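Local atomic coordinates of glucose-6-phosphate isomerase (Thermus thermophilus, PDB entry 1ZZG), a protein that probably catalyses the reversible isomerisation of glucose 6-phosphate to fructose 6-phosphate, a shared step of glycolysis and gluconeogenesis. Residues H241-V246 against P303-L308. Sequence-based numbering, arbitrary orientation.
Sequences HLPVHV and PLDKLL
Strands 244-246 and 306-308 start side by side and run parallel, at 18° to each other. They are neighbours inside the mixed sheet of the phosphoglucose isomerase fold. Strands 278-287 and 360-366 flank the pair. The backbone bonding begins with a weak bond from V244 N to D305 O. L307 N then gives to V244 O at 3.1 Å, and V246 N to L307 O at 2.9 Å.

K306 can be followed from its root. Its CB lies near V244 O. CG, anti to the carbonyl carbon, packs 3.6 Å from V244 CG1, the two side chains running alongside each other. CD reaches both V244 CG1 and V246 CG2, at loose range. The chain then bends at its last torsion (chi4 61°). This brings NZ to D305 OD1 at 2.7 Å, a salt bridge on the syn lone pair. NZ also bonds T282 OG1 of the second subunit. On the same face, V246 CB rests 3.8 Å from L308 CG, and both side chains touch F299 of helix 296-301.

H245 and L307 point to the other face. With CG anti to the backbone N (chi1 172°), the turn of the H245 ring about CB-CG brings ND1 3.0 Å from L307 O, which lies near the ring plane. The donor stands above the carbonyl plane, leaving the in-plane direction to V246 N. An alanine in place of H245 removes the ring and its ND1 bond, and would probably leave L307 O less firmly held and the packing against H265 disturbed.

Before the strands, the side chains of P243 and D305 cross at about a right angle. P243 and V244 also pack on their counterparts in the second subunit. The chemistry implies a strand carbonyl held by backbone and histidine N-H groups, and a lysine ammonium, paired with D305, that would tie this strand end to the dimer interface.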
ATOM      1  N   HIS A 241       0.759  -8.003  23.398  1.00 28.63           N
ATOM      2  CA  HIS A 241       0.148  -6.869  24.065  1.00 31.94           C
ATOM      3  C   HIS A 241       0.520  -5.545  23.382  1.00 32.72           C
ATOM      4  O   HIS A 241      -0.100  -4.514  23.643  1.00 34.49           O
ATOM      5  CB  HIS A 241       0.600  -6.843  25.513  1.00 35.38           C
ATOM      6  CG  HIS A 241       2.086  -6.940  25.666  1.00 40.86           C
ATOM      7  ND1 HIS A 241       2.826  -7.960  25.111  1.00 41.54           N
ATOM      8  CD2 HIS A 241       2.970  -6.147  26.316  1.00 41.64           C
ATOM      9  CE1 HIS A 241       4.102  -7.793  25.411  1.00 42.91           C
ATOM     10  NE2 HIS A 241       4.217  -6.700  26.140  1.00 44.73           N
ATOM     11  N   LEU A 242       1.573  -5.548  22.564  1.00 30.78           N
ATOM     12  CA  LEU A 242       1.963  -4.329  21.847  1.00 29.64           C
ATOM     13  C   LEU A 242       0.917  -4.162  20.739  1.00 29.83           C
ATOM     14  O   LEU A 242       0.618  -5.110  20.015  1.00 30.48           O
ATOM     15  CB  LEU A 242       3.365  -4.470  21.244  1.00 29.10           C
ATOM     16  CG  LEU A 242       4.513  -4.627  22.253  1.00 30.81           C
ATOM     17  CD1 LEU A 242       5.856  -4.483  21.554  1.00 27.07           C
ATOM     18  CD2 LEU A 242       4.373  -3.576  23.330  1.00 30.70           C
ATOM     19  N   PRO A 243       0.360  -2.948  20.582  1.00 28.65           N
ATOM     20  CA  PRO A 243      -0.667  -2.678  19.564  1.00 27.34           C
ATOM     21  C   PRO A 243      -0.265  -2.856  18.106  1.00 25.88           C
ATOM     22  O   PRO A 243      -1.102  -3.169  17.253  1.00 26.67           O
ATOM     23  CB  PRO A 243      -1.075  -1.232  19.865  1.00 28.27           C
ATOM     24  CG  PRO A 243       0.217  -0.615  20.330  1.00 28.07           C
ATOM     25  CD  PRO A 243       0.790  -1.701  21.247  1.00 27.79           C
ATOM     26  N   VAL A 244       1.016  -2.684  17.821  1.00 25.26           N
ATOM     27  CA  VAL A 244       1.473  -2.760  16.440  1.00 25.97           C
ATOM     28  C   VAL A 244       2.535  -3.792  16.081  1.00 24.72           C
ATOM     29  O   VAL A 244       3.472  -4.045  16.830  1.00 23.54           O
ATOM     30  CB  VAL A 244       1.981  -1.363  15.995  1.00 24.23           C
ATOM     31  CG1 VAL A 244       2.663  -1.439  14.635  1.00 26.02           C
ATOM     32  CG2 VAL A 244       0.812  -0.382  15.971  1.00 25.13           C
ATOM     33  N   HIS A 245       2.367  -4.381  14.905  1.00 25.09           N
ATOM     34  CA  HIS A 245       3.318  -5.340  14.378  1.00 24.63           C
ATOM     35  C   HIS A 245       3.620  -4.880  12.957  1.00 24.05           C
ATOM     36  O   HIS A 245       2.760  -4.944  12.077  1.00 23.14           O
ATOM     37  CB  HIS A 245       2.731  -6.754  14.364  1.00 24.71           C
ATOM     38  CG  HIS A 245       3.598  -7.750  13.657  1.00 24.41           C
ATOM     39  ND1 HIS A 245       4.961  -7.813  13.842  1.00 24.84           N
ATOM     40  CD2 HIS A 245       3.295  -8.719  12.761  1.00 24.90           C
ATOM     41  CE1 HIS A 245       5.462  -8.777  13.091  1.00 25.10           C
ATOM     42  NE2 HIS A 245       4.472  -9.342  12.425  1.00 24.39           N
ATOM     43  N   VAL A 246       4.836  -4.392  12.742  1.00 23.19           N
ATOM     44  CA  VAL A 246       5.231  -3.913  11.422  1.00 22.86           C
ATOM     45  C   VAL A 246       5.843  -5.031  10.585  1.00 22.77           C
ATOM     46  O   VAL A 246       6.673  -5.798  11.069  1.00 23.28           O
ATOM     47  CB  VAL A 246       6.258  -2.755  11.526  1.00 23.06           C
ATOM     48  CG1 VAL A 246       6.607  -2.243  10.130  1.00 22.29           C
ATOM     49  CG2 VAL A 246       5.688  -1.632  12.380  1.00 20.60           C
ATOM     50  N   PRO A 303       6.851   6.172  20.105  1.00 27.41           N
ATOM     51  CA  PRO A 303       6.671   5.181  21.174  1.00 28.87           C
ATOM     52  C   PRO A 303       7.257   3.803  20.856  1.00 29.58           C
ATOM     53  O   PRO A 303       7.287   3.379  19.699  1.00 29.30           O
ATOM     54  CB  PRO A 303       5.152   5.118  21.335  1.00 28.20           C
ATOM     55  CG  PRO A 303       4.702   6.487  20.911  1.00 29.10           C
ATOM     56  CD  PRO A 303       5.559   6.751  19.700  1.00 27.71           C
ATOM     57  N   LEU A 304       7.729   3.110  21.886  1.00 29.26           N
ATOM     58  CA  LEU A 304       8.278   1.768  21.717  1.00 31.00           C
ATOM     59  C   LEU A 304       7.123   0.794  21.916  1.00 30.92           C
ATOM     60  O   LEU A 304       7.086   0.043  22.890  1.00 31.22           O
ATOM     61  CB  LEU A 304       9.367   1.505  22.755  1.00 32.27           C
ATOM     62  CG  LEU A 304      10.627   2.363  22.605  1.00 33.01           C
ATOM     63  CD1 LEU A 304      11.559   2.132  23.795  1.00 33.73           C
ATOM     64  CD2 LEU A 304      11.322   2.021  21.297  1.00 31.52           C
ATOM     65  N   ASP A 305       6.176   0.814  20.983  1.00 29.30           N
ATOM     66  CA  ASP A 305       4.996  -0.040  21.074  1.00 27.01           C
ATOM     67  C   ASP A 305       4.817  -0.936  19.855  1.00 26.40           C
ATOM     68  O   ASP A 305       3.692  -1.257  19.471  1.00 26.62           O
ATOM     69  CB  ASP A 305       3.753   0.833  21.246  1.00 26.54           C
ATOM     70  CG  ASP A 305       3.565   1.817  20.101  1.00 27.48           C
ATOM     71  OD1 ASP A 305       4.422   1.870  19.198  1.00 26.02           O
ATOM     72  OD2 ASP A 305       2.550   2.544  20.101  1.00 28.71           O
ATOM     73  N   LYS A 306       5.927  -1.359  19.269  1.00 26.21           N
ATOM     74  CA  LYS A 306       5.869  -2.191  18.084  1.00 25.54           C
ATOM     75  C   LYS A 306       6.831  -3.370  18.102  1.00 26.52           C
ATOM     76  O   LYS A 306       7.813  -3.390  18.848  1.00 25.59           O
ATOM     77  CB  LYS A 306       6.191  -1.332  16.853  1.00 24.82           C
ATOM     78  CG  LYS A 306       5.325  -0.090  16.698  1.00 23.05           C
ATOM     79  CD  LYS A 306       5.932   0.888  15.693  1.00 24.63           C
ATOM     80  CE  LYS A 306       5.017   2.093  15.445  1.00 24.46           C
ATOM     81  NZ  LYS A 306       4.755   2.882  16.687  1.00 23.41           N
ATOM     82  N   LEU A 307       6.508  -4.367  17.283  1.00 24.29           N
ATOM     83  CA  LEU A 307       7.370  -5.525  17.077  1.00 25.06           C
ATOM     84  C   LEU A 307       7.543  -5.422  15.571  1.00 24.61           C
ATOM     85  O   LEU A 307       6.558  -5.470  14.831  1.00 24.56           O
ATOM     86  CB  LEU A 307       6.678  -6.849  17.420  1.00 24.41           C
ATOM     87  CG  LEU A 307       7.494  -8.076  16.969  1.00 25.58           C
ATOM     88  CD1 LEU A 307       8.829  -8.118  17.715  1.00 27.07           C
ATOM     89  CD2 LEU A 307       6.709  -9.356  17.228  1.00 24.98           C
ATOM     90  N   LEU A 308       8.776  -5.254  15.114  1.00 24.51           N
ATOM     91  CA  LEU A 308       9.014  -5.116  13.690  1.00 26.00           C
ATOM     92  C   LEU A 308       9.754  -6.287  13.072  1.00 25.55           C
ATOM     93  O   LEU A 308      10.777  -6.740  13.583  1.00 25.90           O
ATOM     94  CB  LEU A 308       9.790  -3.828  13.392  1.00 25.63           C
ATOM     95  CG  LEU A 308       9.182  -2.504  13.865  1.00 27.38           C
ATOM     96  CD1 LEU A 308       9.696  -2.163  15.260  1.00 25.09           C
ATOM     97  CD2 LEU A 308       9.566  -1.397  12.895  1.00 25.15           C
TER